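Local structure of adenosine kinase (Sinorhizobium meliloti, 3UBO) at residues Met37-Ala42 against Val195-Ser200; Phe193-His196 against Glu201-Glu204. The protein probably phosphorylates adenosine as a kinase of the pfkB family, with adenosine and ADP as bound ligands. One frame throughout, in Å; residues are numbered along the deposited sequence.

Interaction 1: Met37-Ala42 against Val195-Ser200; sequences MNLINA and VHRYRS. With ADN (adenosine), chain C.
L39 and M37, the latter modelled as selenomethionine, meet the guanidinium group of R197 through their terminal methyls. The more enclosed part is at M37, a buried residue whose chain, bent at chi2 and chi3, turns between the R197 head and adenosine. It crosses the arginine at about a right angle, with CE 4.0 Å from NH2 of R197, though the placement of this methyl is doubtful because it crowds the adenosine amino group too closely. M37 is one of the residues lining the adenosine pocket. In the pfkB fold, strand 37-39 is the border strand of the mixed sheet that forms the lid, whereas R197 ends helix 192-197 of the large domain; this contact bridges the two. The looser part is at L39, an exposed side chain that lays CD1 over one face of the guanidinium, 4.1 Å from NE of R197. With CG anti to the backbone N (chi1 176°), R197 reaches out from its helix, and the bend at chi3 (74°) turns the guanidinium face to L39. CG lies over one face of the Y198 ring, toward its rim, 3.5 Å above the plane. A salt bridge from NE to D163 fixes the charged end, and the same carboxylate oxygen accepts a hydrogen bond from Y198 OH.

Interaction 2: Phe193-His196 against Glu201-Glu204; sequences FCVH and EFLE
A corner between two consecutive helices, 192-197 and 199-207, with Y198 as the single residue between them, is filled on its inner side by F202, which reaches back to C194 and V195. F202 is directed toward the first helix, and the backbones stay 7.7 Å apart between the CA atoms of V195 and F202. The far end of the ring does the touching: CZ of F202 lies 3.9 Å from SG of C194. This is a cysteine sulfur-aromatic contact, oblique to the ring, with SG 5.2 Å from the F202 centroid and 72° off the ring normal. C194 brings its sulfur there with SG anti to the backbone N (chi1 -153°). In the alpha/beta large domain of this pfkB kinase, the corner links strand 184-188 to strand 213-217, neighbours in the parallel sheet. V195 adds a lighter touch from the rim of the ring, its CG2 near the ring plane and 4.4 Å from CE2 of F202. No hydrogen bond crosses between the segments, and all three touching side chains are buried. W162 meets F202 edge-to-face, while V195 also packs on A223 and L224 of helix 218-224.

Overall arrangement
The two contacts lie on the same side of the chain's centre, with their own centres about 10 Å apart, and overlap in sequence at V195 and H196. Along the chain, strand 37-39 comes first, followed some 150 residues later by helices 192-197 and 199-207, which serve both contacts. Interaction 2 is local and internal to the large domain, whereas interaction 1 spans from that domain to the lid sheet beside adenosine. W162 packs on Y198 and F202, at both contacts, whereas D163 belongs to interaction 1, where it pairs with R197. The same helix pair carries R197, which faces the lid sheet.

Interaction 1: Met37-Ala42 against Val195-Ser200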
HETATM    1  N   MSE A  37     -13.841  -5.575  14.842  1.00 55.15           N
HETATM    2  CA  MSE A  37     -13.372  -4.228  14.728  1.00 56.98           C
HETATM    3  C   MSE A  37     -13.306  -3.679  16.105  1.00 59.80           C
HETATM    4  O   MSE A  37     -14.290  -3.615  16.792  1.00 59.25           O
HETATM    5  CB  MSE A  37     -14.342  -3.348  14.007  1.00 57.73           C
HETATM    6  CG  MSE A  37     -14.892  -2.354  14.966  1.00 64.07           C
HETATM    7 SE   MSE A  37     -14.221  -0.640  14.780  1.00 75.57          SE
HETATM    8  CE  MSE A  37     -15.820   0.236  15.036  1.00 58.99           C
ATOM      9  N   ASN A  38     -12.089  -3.335  16.513  1.00 59.39           N
ATOM     10  CA  ASN A  38     -11.825  -2.809  17.841  1.00 55.24           C
ATOM     11  C   ASN A  38     -11.729  -1.296  17.799  1.00 56.59           C
ATOM     12  O   ASN A  38     -11.049  -0.725  16.946  1.00 56.40           O
ATOM     13  CB  ASN A  38     -10.535  -3.404  18.409  1.00 54.36           C
ATOM     14  CG  ASN A  38     -10.522  -4.919  18.358  1.00 56.19           C
ATOM     15  OD1 ASN A  38     -10.610  -5.587  19.388  1.00 60.01           O
ATOM     16  ND2 ASN A  38     -10.410  -5.470  17.154  1.00 56.42           N
ATOM     17  N   LEU A  39     -12.423  -0.652  18.725  1.00 57.22           N
ATOM     18  CA  LEU A  39     -12.495   0.768  18.760  1.00 56.04           C
ATOM     19  C   LEU A  39     -11.508   1.265  19.749  1.00 55.65           C
ATOM     20  O   LEU A  39     -11.470   0.814  20.861  1.00 55.32           O
ATOM     21  CB  LEU A  39     -13.869   1.172  19.202  1.00 58.20           C
ATOM     22  CG  LEU A  39     -14.849   1.393  18.082  1.00 57.60           C
ATOM     23  CD1 LEU A  39     -16.170   1.451  18.694  1.00 55.72           C
ATOM     24  CD2 LEU A  39     -14.544   2.651  17.365  1.00 55.34           C
ATOM     25  N   ILE A  40     -10.717   2.219  19.325  1.00 52.93           N
ATOM     26  CA  ILE A  40      -9.606   2.696  20.111  1.00 53.61           C
ATOM     27  C   ILE A  40      -9.493   4.229  20.089  1.00 50.82           C
ATOM     28  O   ILE A  40      -9.782   4.890  19.055  1.00 49.04           O
ATOM     29  CB  ILE A  40      -8.257   2.090  19.550  1.00 50.86           C
ATOM     30  CG1 ILE A  40      -7.862   2.763  18.229  1.00 50.09           C
ATOM     31  CG2 ILE A  40      -8.354   0.655  19.446  1.00 48.57           C
ATOM     32  CD1 ILE A  40      -6.675   2.156  17.526  1.00 48.16           C
ATOM     33  N   ASN A  41      -9.027   4.789  21.201  1.00 48.77           N
ATOM     34  CA  ASN A  41      -8.670   6.220  21.187  1.00 47.23           C
ATOM     35  C   ASN A  41      -7.368   6.457  20.445  1.00 47.21           C
ATOM     36  O   ASN A  41      -6.727   5.531  19.965  1.00 48.46           O
ATOM     37  CB  ASN A  41      -8.578   6.804  22.597  1.00 47.89           C
ATOM     38  CG  ASN A  41      -7.603   6.042  23.486  1.00 51.78           C
ATOM     39  OD1 ASN A  41      -6.592   5.490  23.019  1.00 50.87           O
ATOM     40  ND2 ASN A  41      -7.925   5.968  24.774  1.00 52.72           N
ATOM     41  N   ALA A  42      -6.949   7.697  20.381  1.00 46.23           N
ATOM     42  CA  ALA A  42      -5.766   8.074  19.615  1.00 48.97           C
ATOM     43  C   ALA A  42      -4.449   7.575  20.190  1.00 52.23           C
ATOM     44  O   ALA A  42      -3.481   7.429  19.433  1.00 50.02           O
ATOM     45  CB  ALA A  42      -5.676   9.614  19.447  1.00 42.10           C
ATOM     46  N   VAL A 195     -23.320  -5.024  15.892  1.00 68.45           N
ATOM     47  CA  VAL A 195     -24.621  -5.669  16.118  1.00 70.38           C
ATOM     48  C   VAL A 195     -25.091  -5.747  17.607  1.00 72.53           C
ATOM     49  O   VAL A 195     -26.161  -5.238  17.909  1.00 73.60           O
ATOM     50  CB  VAL A 195     -24.813  -6.991  15.291  1.00 70.67           C
ATOM     51  CG1 VAL A 195     -26.069  -7.738  15.701  1.00 70.61           C
ATOM     52  CG2 VAL A 195     -24.838  -6.672  13.777  1.00 67.89           C
ATOM     53  N   HIS A 196     -24.332  -6.316  18.540  1.00 71.66           N
ATOM     54  CA  HIS A 196     -24.750  -6.184  19.951  1.00 70.54           C
ATOM     55  C   HIS A 196     -24.926  -4.742  20.444  1.00 70.65           C
ATOM     56  O   HIS A 196     -25.920  -4.417  21.095  1.00 73.96           O
ATOM     57  CB  HIS A 196     -23.798  -6.900  20.884  1.00 68.69           C
ATOM     58  CG  HIS A 196     -23.666  -8.355  20.596  1.00 71.25           C
ATOM     59  ND1 HIS A 196     -22.822  -8.846  19.617  1.00 74.19           N
ATOM     60  CD2 HIS A 196     -24.253  -9.435  21.165  1.00 74.74           C
ATOM     61  CE1 HIS A 196     -22.894 -10.169  19.592  1.00 70.38           C
ATOM     62  NE2 HIS A 196     -23.755 -10.555  20.522  1.00 74.19           N
ATOM     63  N   ARG A 197     -23.978  -3.865  20.126  1.00 70.00           N
ATOM     64  CA  ARG A 197     -23.934  -2.461  20.616  1.00 69.05           C
ATOM     65  C   ARG A 197     -25.114  -1.588  20.076  1.00 69.47           C
ATOM     66  O   ARG A 197     -25.357  -0.469  20.525  1.00 66.11           O
ATOM     67  CB  ARG A 197     -22.534  -1.901  20.240  1.00 68.09           C
ATOM     68  CG  ARG A 197     -22.081  -0.404  20.495  1.00 69.02           C
ATOM     69  CD  ARG A 197     -20.437  -0.238  20.381  1.00 66.92           C
ATOM     70  NE  ARG A 197     -19.864  -0.292  19.014  1.00 65.85           N
ATOM     71  CZ  ARG A 197     -19.317  -1.380  18.423  1.00 68.58           C
ATOM     72  NH1 ARG A 197     -19.187  -2.561  19.058  1.00 64.11           N
ATOM     73  NH2 ARG A 197     -18.891  -1.286  17.166  1.00 67.26           N
ATOM     74  N   TYR A 198     -25.820  -2.123  19.080  1.00 72.16           N
ATOM     75  CA  TYR A 198     -26.958  -1.444  18.462  1.00 72.92           C
ATOM     76  C   TYR A 198     -27.991  -2.418  17.915  1.00 73.19           C
ATOM     77  O   TYR A 198     -28.587  -2.113  16.887  1.00 73.46           O
ATOM     78  CB  TYR A 198     -26.527  -0.525  17.299  1.00 70.72           C
ATOM     79  CG  TYR A 198     -25.439   0.475  17.633  1.00 69.43           C
ATOM     80  CD1 TYR A 198     -25.710   1.637  18.361  1.00 72.28           C
ATOM     81  CD2 TYR A 198     -24.133   0.250  17.243  1.00 68.68           C
ATOM     82  CE1 TYR A 198     -24.687   2.571  18.672  1.00 70.41           C
ATOM     83  CE2 TYR A 198     -23.122   1.143  17.559  1.00 67.88           C
ATOM     84  CZ  TYR A 198     -23.397   2.299  18.263  1.00 69.37           C
ATOM     85  OH  TYR A 198     -22.378   3.170  18.538  1.00 68.10           O
ATOM     86  N   ARG A 199     -28.209  -3.562  18.584  1.00 73.01           N
ATOM     87  CA  ARG A 199     -29.265  -4.538  18.174  1.00 76.85           C
ATOM     88  C   ARG A 199     -30.557  -3.791  17.807  1.00 77.62           C
ATOM     89  O   ARG A 199     -31.166  -3.991  16.745  1.00 77.74           O
ATOM     90  CB  ARG A 199     -29.561  -5.553  19.298  1.00 74.60           C
ATOM     91  CG  ARG A 199     -29.851  -6.963  18.834  1.00 78.98           C
ATOM     92  CD  ARG A 199     -29.187  -8.066  19.767  1.00 81.59           C
ATOM     93  NE  ARG A 199     -30.136  -8.790  20.647  1.00 85.81           N
ATOM     94  CZ  ARG A 199     -29.824  -9.810  21.470  1.00 86.67           C
ATOM     95  NH1 ARG A 199     -28.558 -10.243  21.540  1.00 82.25           N
ATOM     96  NH2 ARG A 199     -30.770 -10.395  22.229  1.00 81.10           N
ATOM     97  N   SER A 200     -30.948  -2.905  18.711  1.00 76.91           N
ATOM     98  CA  SER A 200     -32.272  -2.353  18.703  1.00 74.74           C
ATOM     99  C   SER A 200     -32.323  -1.235  17.696  1.00 76.37           C
ATOM    100  O   SER A 200     -33.182  -1.272  16.831  1.00 78.09           O
ATOM    101  CB  SER A 200     -32.613  -1.852  20.082  1.00 73.67           C
ATOM    102  OG  SER A 200     -31.694  -0.839  20.419  1.00 77.78           O
TER
HETATM  103  O5' ADN C 353     -14.425  -4.683   6.323  1.00 62.56           O
HETATM  104  C5' ADN C 353     -13.297  -4.114   5.558  1.00 59.20           C
HETATM  105  C4' ADN C 353     -12.945  -2.634   5.934  1.00 57.27           C
HETATM  106  O4' ADN C 353     -13.438  -2.242   7.221  1.00 60.11           O
HETATM  107  C3' ADN C 353     -11.493  -1.926   5.866  1.00 55.91           C
HETATM  108  O3' ADN C 353     -10.843  -1.532   4.682  1.00 58.64           O
HETATM  109  C2' ADN C 353     -11.635  -0.766   6.909  1.00 56.50           C
HETATM  110  O2' ADN C 353     -11.245   0.546   6.452  1.00 55.59           O
HETATM  111  C1' ADN C 353     -13.046  -0.918   7.318  1.00 59.74           C
HETATM  112  N9  ADN C 353     -13.253  -0.497   8.737  1.00 61.81           N
HETATM  113  C8  ADN C 353     -12.629  -0.908   9.950  1.00 62.11           C
HETATM  114  N7  ADN C 353     -13.289  -0.309  11.056  1.00 59.29           N
HETATM  115  C5  ADN C 353     -14.332   0.465  10.515  1.00 62.73           C
HETATM  116  C6  ADN C 353     -15.311   1.306  11.113  1.00 61.53           C
HETATM  117  N6  ADN C 353     -15.403   1.468  12.539  1.00 60.93           N
HETATM  118  N1  ADN C 353     -16.251   1.971  10.245  1.00 61.70           N
HETATM  119  C2  ADN C 353     -16.188   1.784   8.826  1.00 60.08           C
HETATM  120  N3  ADN C 353     -15.230   0.957   8.190  1.00 58.33           N
HETATM  121  C4  ADN C 353     -14.308   0.331   9.063  1.00 60.90           C

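Interaction 2: Phe193-His196 against Glu201-Glu204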
ATOM      1  N   PHE A 193     -20.022  -7.058  16.678  1.00 66.77           N
ATOM      2  CA  PHE A 193     -20.126  -6.400  17.990  1.00 65.84           C
ATOM      3  C   PHE A 193     -20.901  -5.137  17.868  1.00 67.47           C
ATOM      4  O   PHE A 193     -21.548  -4.735  18.803  1.00 68.35           O
ATOM      5  CB  PHE A 193     -18.767  -6.131  18.654  1.00 65.01           C
ATOM      6  CG  PHE A 193     -18.107  -7.388  19.170  1.00 66.87           C
ATOM      7  CD1 PHE A 193     -18.269  -7.779  20.496  1.00 63.47           C
ATOM      8  CD2 PHE A 193     -17.342  -8.211  18.299  1.00 64.34           C
ATOM      9  CE1 PHE A 193     -17.679  -8.995  20.970  1.00 64.22           C
ATOM     10  CE2 PHE A 193     -16.744  -9.429  18.763  1.00 61.72           C
ATOM     11  CZ  PHE A 193     -16.917  -9.814  20.113  1.00 61.87           C
ATOM     12  N   CYS A 194     -20.778  -4.490  16.710  1.00 69.53           N
ATOM     13  CA  CYS A 194     -21.614  -3.373  16.310  1.00 65.94           C
ATOM     14  C   CYS A 194     -23.009  -3.885  16.511  1.00 68.01           C
ATOM     15  O   CYS A 194     -23.781  -3.303  17.273  1.00 70.34           O
ATOM     16  CB  CYS A 194     -21.386  -3.070  14.844  1.00 64.06           C
ATOM     17  SG  CYS A 194     -21.685  -1.375  14.351  1.00 66.50           S
ATOM     18  N   VAL A 195     -23.320  -5.024  15.892  1.00 68.45           N
ATOM     19  CA  VAL A 195     -24.621  -5.669  16.118  1.00 70.38           C
ATOM     20  C   VAL A 195     -25.091  -5.747  17.607  1.00 72.53           C
ATOM     21  O   VAL A 195     -26.161  -5.238  17.909  1.00 73.60           O
ATOM     22  CB  VAL A 195     -24.813  -6.991  15.291  1.00 70.67           C
ATOM     23  CG1 VAL A 195     -26.069  -7.738  15.701  1.00 70.61           C
ATOM     24  CG2 VAL A 195     -24.838  -6.672  13.777  1.00 67.89           C
ATOM     25  N   HIS A 196     -24.332  -6.316  18.540  1.00 71.66           N
ATOM     26  CA  HIS A 196     -24.750  -6.184  19.951  1.00 70.54           C
ATOM     27  C   HIS A 196     -24.926  -4.742  20.444  1.00 70.65           C
ATOM     28  O   HIS A 196     -25.920  -4.417  21.095  1.00 73.96           O
ATOM     29  CB  HIS A 196     -23.798  -6.900  20.884  1.00 68.69           C
ATOM     30  CG  HIS A 196     -23.666  -8.355  20.596  1.00 71.25           C
ATOM     31  ND1 HIS A 196     -22.822  -8.846  19.617  1.00 74.19           N
ATOM     32  CD2 HIS A 196     -24.253  -9.435  21.165  1.00 74.74           C
ATOM     33  CE1 HIS A 196     -22.894 -10.169  19.592  1.00 70.38           C
ATOM     34  NE2 HIS A 196     -23.755 -10.555  20.522  1.00 74.19           N
ATOM     35  N   GLU A 201     -31.406  -0.259  17.783  1.00 74.84           N
ATOM     36  CA  GLU A 201     -31.366   0.838  16.793  1.00 74.83           C
ATOM     37  C   GLU A 201     -31.451   0.312  15.371  1.00 76.49           C
ATOM     38  O   GLU A 201     -32.092   0.928  14.517  1.00 76.75           O
ATOM     39  CB  GLU A 201     -30.118   1.732  16.912  1.00 73.55           C
ATOM     40  CG  GLU A 201     -30.166   2.787  18.019  1.00 74.32           C
ATOM     41  CD  GLU A 201     -29.417   2.347  19.274  1.00 75.00           C
ATOM     42  OE1 GLU A 201     -29.350   1.114  19.531  1.00 73.81           O
ATOM     43  OE2 GLU A 201     -28.908   3.243  19.995  1.00 77.22           O
ATOM     44  N   PHE A 202     -30.803  -0.834  15.144  1.00 76.02           N
ATOM     45  CA  PHE A 202     -30.694  -1.468  13.839  1.00 76.05           C
ATOM     46  C   PHE A 202     -32.078  -2.007  13.388  1.00 77.92           C
ATOM     47  O   PHE A 202     -32.607  -1.531  12.374  1.00 78.58           O
ATOM     48  CB  PHE A 202     -29.561  -2.556  13.841  1.00 75.30           C
ATOM     49  CG  PHE A 202     -28.132  -1.998  13.647  1.00 73.18           C
ATOM     50  CD1 PHE A 202     -27.871  -0.611  13.672  1.00 71.02           C
ATOM     51  CD2 PHE A 202     -27.041  -2.872  13.488  1.00 68.96           C
ATOM     52  CE1 PHE A 202     -26.536  -0.143  13.484  1.00 70.40           C
ATOM     53  CE2 PHE A 202     -25.710  -2.410  13.308  1.00 65.51           C
ATOM     54  CZ  PHE A 202     -25.445  -1.080  13.296  1.00 66.96           C
ATOM     55  N   LEU A 203     -32.661  -2.958  14.139  1.00 79.07           N
ATOM     56  CA  LEU A 203     -34.047  -3.479  13.924  1.00 79.99           C
ATOM     57  C   LEU A 203     -35.163  -2.437  13.592  1.00 77.62           C
ATOM     58  O   LEU A 203     -35.833  -2.487  12.552  1.00 76.70           O
ATOM     59  CB  LEU A 203     -34.483  -4.305  15.142  1.00 76.06           C
ATOM     60  CG  LEU A 203     -33.751  -5.624  15.348  1.00 74.46           C
ATOM     61  CD1 LEU A 203     -34.143  -6.249  16.632  1.00 73.14           C
ATOM     62  CD2 LEU A 203     -34.118  -6.567  14.225  1.00 78.06           C
ATOM     63  N   GLU A 204     -35.355  -1.516  14.504  1.00 74.09           N
ATOM     64  CA  GLU A 204     -36.342  -0.474  14.332  1.00 78.65           C
ATOM     65  C   GLU A 204     -36.015   0.353  13.096  1.00 79.16           C
ATOM     66  O   GLU A 204     -36.890   0.904  12.395  1.00 78.43           O
ATOM     67  CB  GLU A 204     -36.349   0.439  15.580  1.00 76.83           C
ATOM     68  CG  GLU A 204     -36.905   1.851  15.374  1.00 77.55           C
ATOM     69  CD  GLU A 204     -38.403   1.873  15.090  1.00 77.87           C
ATOM     70  OE1 GLU A 204     -39.110   0.881  15.442  1.00 73.49           O
ATOM     71  OE2 GLU A 204     -38.852   2.898  14.510  1.00 76.64           O
TER